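PDB 6NCW: beta-galacturonidase from Eisenbergiella tayi, which probably hydrolyses beta-linked galacturonic acid residues from glycosides, as a family 2 glycoside hydrolase with a TIM-barrel catalytic domain. Local coordinates for residues D519-F522 and G523-R527; G533-D536 and E537-P541; E44-P47 and D48-S51; E484-Q487 and V488-K492. All coordinates share one frame; numbering follows the deposited sequence.

Contact 1: D519-F522 and G523-R527; sequences DSWF and GSRPR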
loop_
_atom_site.group_PDB
_atom_site.type_symbol
_atom_site.label_atom_id
_atom_site.label_comp_id
_atom_site.label_asym_id
_atom_site.label_seq_id
_atom_site.Cartn_x
_atom_site.Cartn_y
_atom_site.Cartn_z
ATOM N N ASP A 519 -7.247 -13.865 -16.803
ATOM C CA ASP A 519 -6.455 -14.693 -15.899
ATOM C C ASP A 519 -5.288 -15.368 -16.602
ATOM O O ASP A 519 -4.227 -15.568 -15.990
ATOM C CB ASP A 519 -7.356 -15.754 -15.250
ATOM C CG ASP A 519 -8.447 -15.149 -14.351
ATOM O OD1 ASP A 519 -8.234 -14.058 -13.742
ATOM O OD2 ASP A 519 -9.533 -15.788 -14.242
ATOM N N SER A 520 -5.438 -15.706 -17.887
ATOM C CA SER A 520 -4.346 -16.405 -18.569
ATOM C C SER A 520 -3.102 -15.539 -18.766
ATOM O O SER A 520 -2.048 -16.079 -19.106
ATOM C CB SER A 520 -4.808 -16.922 -19.933
ATOM O OG SER A 520 -5.191 -15.834 -20.754
ATOM N N TRP A 521 -3.208 -14.218 -18.614
ATOM C CA TRP A 521 -2.081 -13.311 -18.783
ATOM C C TRP A 521 -1.333 -13.020 -17.483
ATOM O O TRP A 521 -0.365 -12.244 -17.507
ATOM C CB TRP A 521 -2.560 -11.995 -19.415
ATOM C CG TRP A 521 -2.745 -12.125 -20.909
ATOM C CD1 TRP A 521 -3.664 -12.888 -21.555
ATOM C CD2 TRP A 521 -1.958 -11.495 -21.917
ATOM N NE1 TRP A 521 -3.501 -12.774 -22.913
ATOM C CE2 TRP A 521 -2.445 -11.931 -23.158
ATOM C CE3 TRP A 521 -0.862 -10.617 -21.885
ATOM C CZ2 TRP A 521 -1.901 -11.500 -24.364
ATOM C CZ3 TRP A 521 -0.316 -10.199 -23.072
ATOM C CH2 TRP A 521 -0.834 -10.639 -24.300
ATOM N N PHE A 522 -1.742 -13.641 -16.364
ATOM C CA PHE A 522 -1.194 -13.301 -15.053
ATOM C C PHE A 522 0.343 -13.352 -15.024
ATOM O O PHE A 522 0.986 -12.568 -14.313
ATOM C CB PHE A 522 -1.784 -14.254 -13.993
ATOM C CG PHE A 522 -1.046 -15.560 -13.910
ATOM C CD1 PHE A 522 -1.347 -16.593 -14.783
ATOM C CD2 PHE A 522 0.011 -15.722 -13.010
ATOM C CE1 PHE A 522 -0.629 -17.789 -14.757
ATOM C CE2 PHE A 522 0.740 -16.921 -12.971
ATOM C CZ PHE A 522 0.417 -17.946 -13.855
ATOM N N GLY A 523 0.953 -14.284 -15.762
ATOM C CA GLY A 523 2.391 -14.496 -15.610
ATOM C C GLY A 523 3.220 -13.267 -15.928
ATOM O O GLY A 523 4.260 -13.026 -15.298
ATOM N N SER A 524 2.773 -12.467 -16.891
ATOM C CA SER A 524 3.467 -11.251 -17.277
ATOM C C SER A 524 2.707 -10.002 -16.877
ATOM O O SER A 524 3.046 -8.915 -17.349
ATOM C CB SER A 524 3.698 -11.230 -18.784
ATOM O OG SER A 524 2.451 -11.243 -19.456
ATOM N N ARG A 525 1.686 -10.129 -16.026
ATOM C CA ARG A 525 0.795 -9.017 -15.692
ATOM C C ARG A 525 0.584 -8.978 -14.184
ATOM O O ARG A 525 -0.399 -9.538 -13.674
ATOM C CB ARG A 525 -0.541 -9.138 -16.429
ATOM C CG ARG A 525 -0.460 -8.939 -17.927
ATOM C CD ARG A 525 -0.120 -7.505 -18.250
ATOM N NE ARG A 525 -0.026 -7.241 -19.691
ATOM C CZ ARG A 525 1.114 -7.261 -20.380
ATOM N NH1 ARG A 525 2.256 -7.542 -19.755
ATOM N NH2 ARG A 525 1.120 -6.985 -21.686
ATOM N N PRO A 526 1.483 -8.327 -13.442
ATOM C CA PRO A 526 1.310 -8.211 -11.986
ATOM C C PRO A 526 -0.112 -7.799 -11.626
ATOM O O PRO A 526 -0.718 -6.941 -12.279
ATOM C CB PRO A 526 2.325 -7.126 -11.591
ATOM C CG PRO A 526 3.395 -7.205 -12.646
ATOM C CD PRO A 526 2.675 -7.617 -13.930
ATOM N N ARG A 527 -0.645 -8.436 -10.577
ATOM C CA ARG A 527 -1.993 -8.191 -10.070
ATOM C C ARG A 527 -3.087 -8.582 -11.062
ATOM O O ARG A 527 -4.241 -8.159 -10.892
ATOM C CB ARG A 527 -2.190 -6.720 -9.665
ATOM C CG ARG A 527 -1.012 -6.070 -8.907
ATOM C CD ARG A 527 -1.415 -4.671 -8.442
ATOM N NE ARG A 527 -1.536 -3.789 -9.588
ATOM C CZ ARG A 527 -2.436 -2.825 -9.705
ATOM N NH1 ARG A 527 -3.306 -2.603 -8.723
ATOM N NH2 ARG A 527 -2.471 -2.082 -10.808
HETATM O O HOH W 1 0.515 -15.859 -18.273
HETATM O O HOH W 2 1.675 -13.857 -19.798
#

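Contact 2: G533-D536 and E537-P541; sequences GIVD and EYRRP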
loop_
_atom_site.group_PDB
_atom_site.type_symbol
_atom_site.label_atom_id
_atom_site.label_comp_id
_atom_site.label_asym_id
_atom_site.label_seq_id
_atom_site.Cartn_x
_atom_site.Cartn_y
_atom_site.Cartn_z
ATOM N N GLY A 533 -0.516 2.091 -16.829
ATOM C CA GLY A 533 -1.207 3.352 -16.673
ATOM C C GLY A 533 -0.275 4.430 -16.150
ATOM O O GLY A 533 0.663 4.170 -15.388
ATOM N N ILE A 534 -0.511 5.653 -16.621
ATOM C CA ILE A 534 0.046 6.836 -15.978
ATOM C C ILE A 534 -0.745 7.189 -14.712
ATOM O O ILE A 534 -0.219 7.864 -13.821
ATOM C CB ILE A 534 0.072 7.981 -17.005
ATOM C CG1 ILE A 534 0.943 7.593 -18.237
ATOM C CG2 ILE A 534 0.495 9.316 -16.355
ATOM C CD1 ILE A 534 2.407 7.131 -17.939
ATOM N N VAL A 535 -2.004 6.764 -14.613
ATOM C CA VAL A 535 -2.743 6.748 -13.355
ATOM C C VAL A 535 -3.072 5.286 -13.077
ATOM O O VAL A 535 -3.090 4.476 -14.005
ATOM C CB VAL A 535 -4.020 7.626 -13.382
ATOM C CG1 VAL A 535 -3.679 9.086 -13.676
ATOM C CG2 VAL A 535 -5.099 7.089 -14.388
ATOM N N ASP A 536 -3.276 4.925 -11.802
ATOM C CA ASP A 536 -3.636 3.535 -11.529
ATOM C C ASP A 536 -5.131 3.307 -11.792
ATOM O O ASP A 536 -5.847 4.194 -12.279
ATOM C CB ASP A 536 -3.202 3.118 -10.119
ATOM C CG ASP A 536 -4.117 3.602 -9.002
ATOM O OD1 ASP A 536 -4.996 4.479 -9.192
ATOM O OD2 ASP A 536 -3.939 3.074 -7.879
ATOM N N GLU A 537 -5.615 2.093 -11.508
ATOM C CA GLU A 537 -7.005 1.800 -11.859
ATOM C C GLU A 537 -7.966 2.688 -11.086
ATOM O O GLU A 537 -9.068 2.936 -11.563
ATOM C CB GLU A 537 -7.341 0.312 -11.653
ATOM C CG GLU A 537 -7.269 -0.208 -10.195
ATOM C CD GLU A 537 -5.862 -0.654 -9.795
ATOM O OE1 GLU A 537 -4.884 -0.115 -10.364
ATOM O OE2 GLU A 537 -5.729 -1.549 -8.917
ATOM N N TYR A 538 -7.555 3.225 -9.934
ATOM C CA TYR A 538 -8.392 4.148 -9.193
ATOM C C TYR A 538 -8.113 5.596 -9.552
ATOM O O TYR A 538 -8.530 6.486 -8.816
ATOM C CB TYR A 538 -8.250 3.913 -7.691
ATOM C CG TYR A 538 -8.717 2.525 -7.301
ATOM C CD1 TYR A 538 -10.070 2.220 -7.278
ATOM C CD2 TYR A 538 -7.806 1.519 -6.976
ATOM C CE1 TYR A 538 -10.520 0.948 -6.937
ATOM C CE2 TYR A 538 -8.238 0.232 -6.633
ATOM C CZ TYR A 538 -9.619 -0.036 -6.624
ATOM O OH TYR A 538 -10.104 -1.285 -6.306
ATOM N N ARG A 539 -7.442 5.836 -10.683
ATOM C CA ARG A 539 -7.185 7.160 -11.250
ATOM C C ARG A 539 -6.244 7.995 -10.378
ATOM O O ARG A 539 -6.253 9.238 -10.451
ATOM C CB ARG A 539 -8.492 7.928 -11.528
ATOM C CG ARG A 539 -9.137 7.626 -12.904
ATOM C CD ARG A 539 -9.413 6.133 -13.126
ATOM N NE ARG A 539 -10.080 5.896 -14.403
ATOM C CZ ARG A 539 -10.344 4.694 -14.930
ATOM N NH1 ARG A 539 -10.025 3.569 -14.293
ATOM N NH2 ARG A 539 -10.950 4.623 -16.107
ATOM N N ARG A 540 -5.430 7.333 -9.553
ATOM C CA ARG A 540 -4.437 8.006 -8.717
ATOM C C ARG A 540 -3.166 8.239 -9.528
ATOM O O ARG A 540 -2.659 7.302 -10.154
ATOM C CB ARG A 540 -4.119 7.182 -7.473
ATOM C CG ARG A 540 -5.335 6.983 -6.547
ATOM C CD ARG A 540 -4.955 6.186 -5.281
ATOM N NE ARG A 540 -4.650 4.774 -5.565
ATOM C CZ ARG A 540 -4.534 3.838 -4.631
ATOM N NH1 ARG A 540 -4.679 4.169 -3.347
ATOM N NH2 ARG A 540 -4.246 2.586 -4.976
ATOM N N PRO A 541 -2.643 9.456 -9.565
ATOM C CA PRO A 541 -1.482 9.730 -10.436
ATOM C C PRO A 541 -0.216 9.065 -9.911
ATOM O O PRO A 541 0.136 9.209 -8.740
ATOM C CB PRO A 541 -1.370 11.263 -10.427
ATOM C CG PRO A 541 -2.232 11.736 -9.285
ATOM C CD PRO A 541 -3.267 10.675 -9.021
HETATM O O HOH W 3 -3.043 0.542 -7.925
#

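Contact 3: E44-P47 and D48-S51; sequences ENYP and DTVS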
loop_
_atom_site.group_PDB
_atom_site.type_symbol
_atom_site.label_atom_id
_atom_site.label_comp_id
_atom_site.label_asym_id
_atom_site.label_seq_id
_atom_site.Cartn_x
_atom_site.Cartn_y
_atom_site.Cartn_z
ATOM N N GLU A 44 -19.431 -8.508 -13.479
ATOM C CA GLU A 44 -18.210 -8.699 -12.699
ATOM C C GLU A 44 -18.113 -7.705 -11.551
ATOM O O GLU A 44 -17.328 -7.913 -10.626
ATOM C CB GLU A 44 -16.969 -8.596 -13.590
ATOM C CG GLU A 44 -16.750 -9.826 -14.463
ATOM C CD GLU A 44 -17.458 -9.731 -15.811
ATOM O OE1 GLU A 44 -18.371 -8.875 -15.977
ATOM O OE2 GLU A 44 -17.088 -10.509 -16.720
ATOM N N ASN A 45 -18.908 -6.653 -11.580
ATOM C CA ASN A 45 -19.003 -5.702 -10.491
ATOM C C ASN A 45 -20.102 -6.045 -9.494
ATOM O O ASN A 45 -20.211 -5.357 -8.472
ATOM C CB ASN A 45 -19.232 -4.307 -11.080
ATOM C CG ASN A 45 -18.159 -3.947 -12.088
ATOM O OD1 ASN A 45 -18.454 -3.508 -13.196
ATOM N ND2 ASN A 45 -16.886 -4.191 -11.713
ATOM N N TYR A 46 -20.932 -7.090 -9.770
ATOM C CA TYR A 46 -21.883 -7.417 -8.704
ATOM C C TYR A 46 -21.245 -8.430 -7.763
ATOM O O TYR A 46 -20.556 -9.346 -8.222
ATOM C CB TYR A 46 -23.194 -8.006 -9.248
ATOM C CG TYR A 46 -23.749 -7.390 -10.509
ATOM C CD1 TYR A 46 -24.582 -8.137 -11.334
ATOM C CD2 TYR A 46 -23.477 -6.061 -10.874
ATOM C CE1 TYR A 46 -25.107 -7.608 -12.492
ATOM C CE2 TYR A 46 -24.013 -5.509 -12.052
ATOM C CZ TYR A 46 -24.831 -6.300 -12.847
ATOM O OH TYR A 46 -25.381 -5.814 -14.014
ATOM N N PRO A 47 -21.447 -8.278 -6.451
ATOM C CA PRO A 47 -20.748 -9.153 -5.494
ATOM C C PRO A 47 -20.769 -10.652 -5.811
ATOM O O PRO A 47 -19.727 -11.299 -5.680
ATOM C CB PRO A 47 -21.471 -8.822 -4.185
ATOM C CG PRO A 47 -21.727 -7.360 -4.317
ATOM C CD PRO A 47 -22.143 -7.175 -5.764
ATOM N N ASP A 48 -21.894 -11.225 -6.243
ATOM C CA ASP A 48 -21.984 -12.676 -6.393
ATOM C C ASP A 48 -21.470 -13.184 -7.736
ATOM O O ASP A 48 -21.401 -14.401 -7.939
ATOM C CB ASP A 48 -23.434 -13.138 -6.181
ATOM C CG ASP A 48 -23.972 -12.713 -4.826
ATOM O OD1 ASP A 48 -23.431 -13.185 -3.808
ATOM O OD2 ASP A 48 -24.892 -11.874 -4.774
ATOM N N THR A 49 -21.090 -12.292 -8.648
ATOM C CA THR A 49 -20.633 -12.708 -9.963
ATOM C C THR A 49 -19.304 -12.036 -10.339
ATOM O O THR A 49 -18.954 -11.972 -11.515
ATOM C CB THR A 49 -21.732 -12.436 -10.998
ATOM O OG1 THR A 49 -22.313 -11.150 -10.772
ATOM C CG2 THR A 49 -22.865 -13.467 -10.874
ATOM N N VAL A 50 -18.526 -11.580 -9.353
ATOM C CA VAL A 50 -17.207 -10.995 -9.639
ATOM C C VAL A 50 -16.332 -11.897 -10.517
ATOM O O VAL A 50 -15.537 -11.399 -11.322
ATOM C CB VAL A 50 -16.496 -10.629 -8.324
ATOM C CG1 VAL A 50 -17.285 -9.551 -7.590
ATOM C CG2 VAL A 50 -16.302 -11.883 -7.428
ATOM N N SER A 51 -16.490 -13.221 -10.430
ATOM C CA SER A 51 -15.705 -14.158 -11.241
ATOM C C SER A 51 -16.531 -14.961 -12.253
ATOM O O SER A 51 -16.036 -15.963 -12.773
ATOM C CB SER A 51 -14.952 -15.143 -10.349
ATOM O OG SER A 51 -13.989 -14.485 -9.544
#

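Contact 4: E484-Q487 and V488-K492; sequences EEYQ and VQALK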
loop_
_atom_site.group_PDB
_atom_site.type_symbol
_atom_site.label_atom_id
_atom_site.label_comp_id
_atom_site.label_asym_id
_atom_site.label_seq_id
_atom_site.Cartn_x
_atom_site.Cartn_y
_atom_site.Cartn_z
ATOM N N GLU A 484 7.785 2.989 -9.556
ATOM C CA GLU A 484 7.342 4.245 -10.138
ATOM C C GLU A 484 8.515 5.099 -10.594
ATOM O O GLU A 484 8.391 5.837 -11.577
ATOM C CB GLU A 484 6.483 5.015 -9.126
ATOM C CG GLU A 484 5.111 4.383 -8.862
ATOM C CD GLU A 484 4.206 5.277 -8.027
ATOM O OE1 GLU A 484 3.859 6.379 -8.518
ATOM O OE2 GLU A 484 3.850 4.881 -6.881
ATOM N N GLU A 485 9.643 5.049 -9.876
ATOM C CA GLU A 485 10.818 5.809 -10.305
ATOM C C GLU A 485 11.298 5.351 -11.666
ATOM O O GLU A 485 11.598 6.173 -12.536
ATOM C CB GLU A 485 11.946 5.680 -9.292
ATOM C CG GLU A 485 11.627 6.328 -7.979
ATOM C CD GLU A 485 11.125 5.315 -6.948
ATOM O OE1 GLU A 485 10.749 4.180 -7.334
ATOM O OE2 GLU A 485 11.111 5.670 -5.750
ATOM N N TYR A 486 11.383 4.040 -11.882
ATOM C CA TYR A 486 11.829 3.612 -13.196
ATOM C C TYR A 486 10.860 4.084 -14.273
ATOM O O TYR A 486 11.282 4.467 -15.368
ATOM C CB TYR A 486 11.999 2.099 -13.277
ATOM C CG TYR A 486 12.540 1.725 -14.636
ATOM C CD1 TYR A 486 11.688 1.376 -15.683
ATOM C CD2 TYR A 486 13.903 1.801 -14.895
ATOM C CE1 TYR A 486 12.187 1.058 -16.947
ATOM C CE2 TYR A 486 14.409 1.483 -16.137
ATOM C CZ TYR A 486 13.546 1.110 -17.166
ATOM O OH TYR A 486 14.064 0.813 -18.410
ATOM N N GLN A 487 9.553 4.043 -13.992
ATOM C CA GLN A 487 8.594 4.452 -15.009
ATOM C C GLN A 487 8.785 5.920 -15.366
ATOM O O GLN A 487 8.587 6.315 -16.521
ATOM C CB GLN A 487 7.157 4.210 -14.548
ATOM C CG GLN A 487 6.133 4.553 -15.631
ATOM C CD GLN A 487 4.694 4.572 -15.123
ATOM O OE1 GLN A 487 4.390 5.173 -14.072
ATOM N NE2 GLN A 487 3.799 3.919 -15.863
ATOM N N VAL A 488 9.144 6.743 -14.377
ATOM C CA VAL A 488 9.448 8.148 -14.629
ATOM C C VAL A 488 10.560 8.265 -15.665
ATOM O O VAL A 488 10.429 8.986 -16.659
ATOM C CB VAL A 488 9.839 8.854 -13.316
ATOM C CG1 VAL A 488 10.564 10.197 -13.618
ATOM C CG2 VAL A 488 8.620 9.071 -12.446
ATOM N N GLN A 489 11.658 7.524 -15.458
ATOM C CA GLN A 489 12.813 7.604 -16.348
ATOM C C GLN A 489 12.468 7.122 -17.747
ATOM O O GLN A 489 12.874 7.729 -18.741
ATOM C CB GLN A 489 13.977 6.774 -15.802
ATOM C CG GLN A 489 14.375 7.065 -14.357
ATOM C CD GLN A 489 15.374 6.040 -13.783
ATOM O OE1 GLN A 489 15.795 6.152 -12.625
ATOM N NE2 GLN A 489 15.750 5.039 -14.593
ATOM N N ALA A 490 11.766 5.993 -17.847
ATOM C CA ALA A 490 11.392 5.455 -19.150
ATOM C C ALA A 490 10.542 6.450 -19.941
ATOM O O ALA A 490 10.838 6.751 -21.106
ATOM C CB ALA A 490 10.646 4.135 -18.974
ATOM N N LEU A 491 9.496 6.994 -19.312
ATOM C CA LEU A 491 8.592 7.889 -20.036
ATOM C C LEU A 491 9.305 9.170 -20.455
ATOM O O LEU A 491 9.080 9.679 -21.558
ATOM C CB LEU A 491 7.358 8.203 -19.190
ATOM C CG LEU A 491 6.120 7.306 -19.392
ATOM C CD1 LEU A 491 5.540 7.522 -20.781
ATOM C CD2 LEU A 491 6.478 5.833 -19.196
ATOM N N LYS A 492 10.189 9.694 -19.600
ATOM C CA LYS A 492 10.940 10.888 -19.973
ATOM C C LYS A 492 11.753 10.642 -21.244
ATOM O O LYS A 492 11.669 11.407 -22.211
ATOM C CB LYS A 492 11.839 11.316 -18.806
ATOM C CG LYS A 492 12.426 12.712 -18.974
ATOM C CD LYS A 492 13.372 13.077 -17.831
ATOM C CE LYS A 492 13.793 14.550 -17.916
ATOM N NZ LYS A 492 14.335 15.042 -16.607
#

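Contact 1: D519-F522 and G523-R527
The six-membered part of the Trp-521 indole overlaps the guanidinium of Arg-525. Trp-521 CZ3 lies 3.8 Å from Arg-525 NH2, while the neighbouring CE3 sits over one guanidinium face, offset toward its rim. The planes are 48° apart, so the two groups run side by side in the same direction without stacking flat. The first torsion of Arg-525 sets CG beside its own backbone N and 3.3 Å from Trp-521 O, and a bend at chi2 then carries the chain along the indole.

Phe-522 makes a separate overlap. Its ring lies over the next peptide, and Gly-523 CA forms a CH-pi contact 3.9 Å from the ring centroid, 18° off the normal. This follows from chi1 of 84°, which sets CG between the backbone N and the carbonyl carbon.

Two backbone bonds close the turn: Ser-524 N to Trp-521 O at 3.2 Å, and a straighter one from Arg-525 N to Phe-522 O at 3.1 Å. Between Ser-520 O and Gly-523 N a water stands in for the direct bond of the 3-10 series. Phe-522 O also accepts from Trp-482 NE1 of the second subunit.

Arg-525 NH1 donates to Ser-524 O at 2.9 Å, nearly in the guanidinium plane, and NE forms a salt bridge with Asp-131. Both residues contact galacturonate in a structure of this protein with that sugar bound; here a glycerol lies about 3 Å from the Arg-525 side chain. The indole beside one face, the in-plane NH1 bond and the NE salt bridge would restrain the orientation of this sugar-contacting guanidinium, whose charge Asp-131 probably balances in part.

Contact 2: G533-D536 and E537-P541
Asp-536 and Arg-540 are joined first by charge. Arg-540 approaches side-on, and its NE and NH2 each lie 3.0 Å from Asp-536 OD2, both bonds lying in the guanidinium plane. NE meets OD2 on the syn side, NH2 nearly in line with the C-O bond, and the carboxylate is turned 37° from the guanidinium. A water donates to OD2 and to Glu-537 OE1, linking two acidic groups whose repulsion it probably eases; a salt bridge from Glu-537 OE2 to Arg-527 probably offsets part of the glutamate charge.

Backbone amides use the other carboxylate oxygen. Arg-540 N reaches Asp-536 OD1 at 2.9 Å on the anti side, well out of the carboxylate plane, and Tyr-538 N adds a weak bond of the Asx-turn kind. A chi1 of 79° turns the carboxylate over the following peptides, where it can collect these donors.

Main-chain bonding supplies the frame, a type I turn with a G1 bulge. Arg-539 N bonds to Asp-536 O at 2.8 Å, Asp-536 N donates to Arg-540 O at 3.0 Å, and Arg-539 is left-handed. A single beta bridge pairs Val-535 with Pro-541.

Apolar contact is lighter: Val-535 CG2 lies 3.8 Å from Arg-539 CA. The bulged turn follows strand 529-530 and leads into helix 544-553; Ile-534 packs on Tyr-545 and Val-548 of that helix and on Gln-487 and Leu-491 of helix 484-500.

Contact 3: E44-P47 and D48-S51
Val-50 is the tight part of this turn, its methyl CG1 pressed against two carbonyls: 3.3 Å from Tyr-46 O and 3.4 Å from Glu-44 O. The backbone supports the same approach, since Val-50 CA makes a CA-H...O contact of 3.2 Å with Glu-44 O, and Glu-44 CA makes a longer one of 3.6 Å with Thr-49 O.

Tyr-46 O is also the acceptor that closes the turn, taking Thr-49 N at 3.0 Å with an angle of 161°. Pro-47 and Asp-48 occupy the corners with backbone angles of a type I turn. On the buried side Thr-49 runs alongside Tyr-46; chi1 of 43° brings OG1 to 3.6 Å from Tyr-46 CB, and this hydroxyl bonds to Trp-43 O.

The Asp-48 side is looser. The residue is exposed and its CB points away from residues 44-47, although with Pro-47 it packs on Asp-302 of the third subunit.

The turn lies between strands 35-39 and 55-63 in the N-terminal beta domain. The Tyr-46 side chain packs against Ile-35, Ala-37 and Pro-38 of strand 35-39, meets Phe-23 edge-to-face and bonds through OH to Tyr-58 OH, while Thr-49 packs on strand 19-26.

Contact 4: E484-Q487 and V488-K492
In the first turns of helix 484-500, Tyr-486 lies beside Gln-489 and Ala-490. Its CE1 is 4.0 Å from Ala-490 CB, and on its other flank CD2 is 3.7 Å from Gln-489 NE2. The tyrosine and glutamine side chains cross at about a right angle, with ring and amide planes 56° apart. Both are anchored at their ends, Tyr-486 OH by Lys-432 O and Gln-489 OE1 by His-479.

Regular i to i+4 bonding carries the backbone: Val-488 N to Glu-484 O and Ala-490 N to Tyr-486 O are each 3.0 Å, the latter nearly straight at 170°. The helix is the connection of a beta-alpha-beta crossover between parallel strands 461-466 and 504-509, the last two strands of the TIM barrel.

Gln-487 and Leu-491 run side by side in an aliphatic contact, CG and CD2 3.8 Å apart. Val-488 CG2 is a methyl resting 3.4 Å from the backbone Glu-484 O; Val-488 and Leu-491 pack on Val-547 of helix 544-553. With chi1 of -177° and the chain extended beyond CG, Gln-487 stretches away from the helix, and its NE2 donates to Ala-468 O. Glu-484, at the helix start, bonds to Gly-473 N and Leu-543 N and forms a salt bridge with Arg-475 of the fourth subunit.

Overall arrangement
From the N terminus, contact 3 comes first and closes a turn within the loop between strands 35-39 and 55-63 of the beta domain. Contact 4 follows on the helix between the last two barrel strands, contact 1 closes a turn between strands 515-516 and 529-530, and contact 2 closes the turn before helix 544-553. All four are in series, so none nests or crosses. Contact 2 ties the barrel group together: the salt bridge from Arg-527 NH1 of contact 1 to Glu-537 OE2 measures 2.6 Å, and Gln-487 NE2 of contact 4 probably bonds to Gly-533 O. Contact 3 stays apart, its nearest atoms about 7 Å from contact 1, though both touch the second subunit.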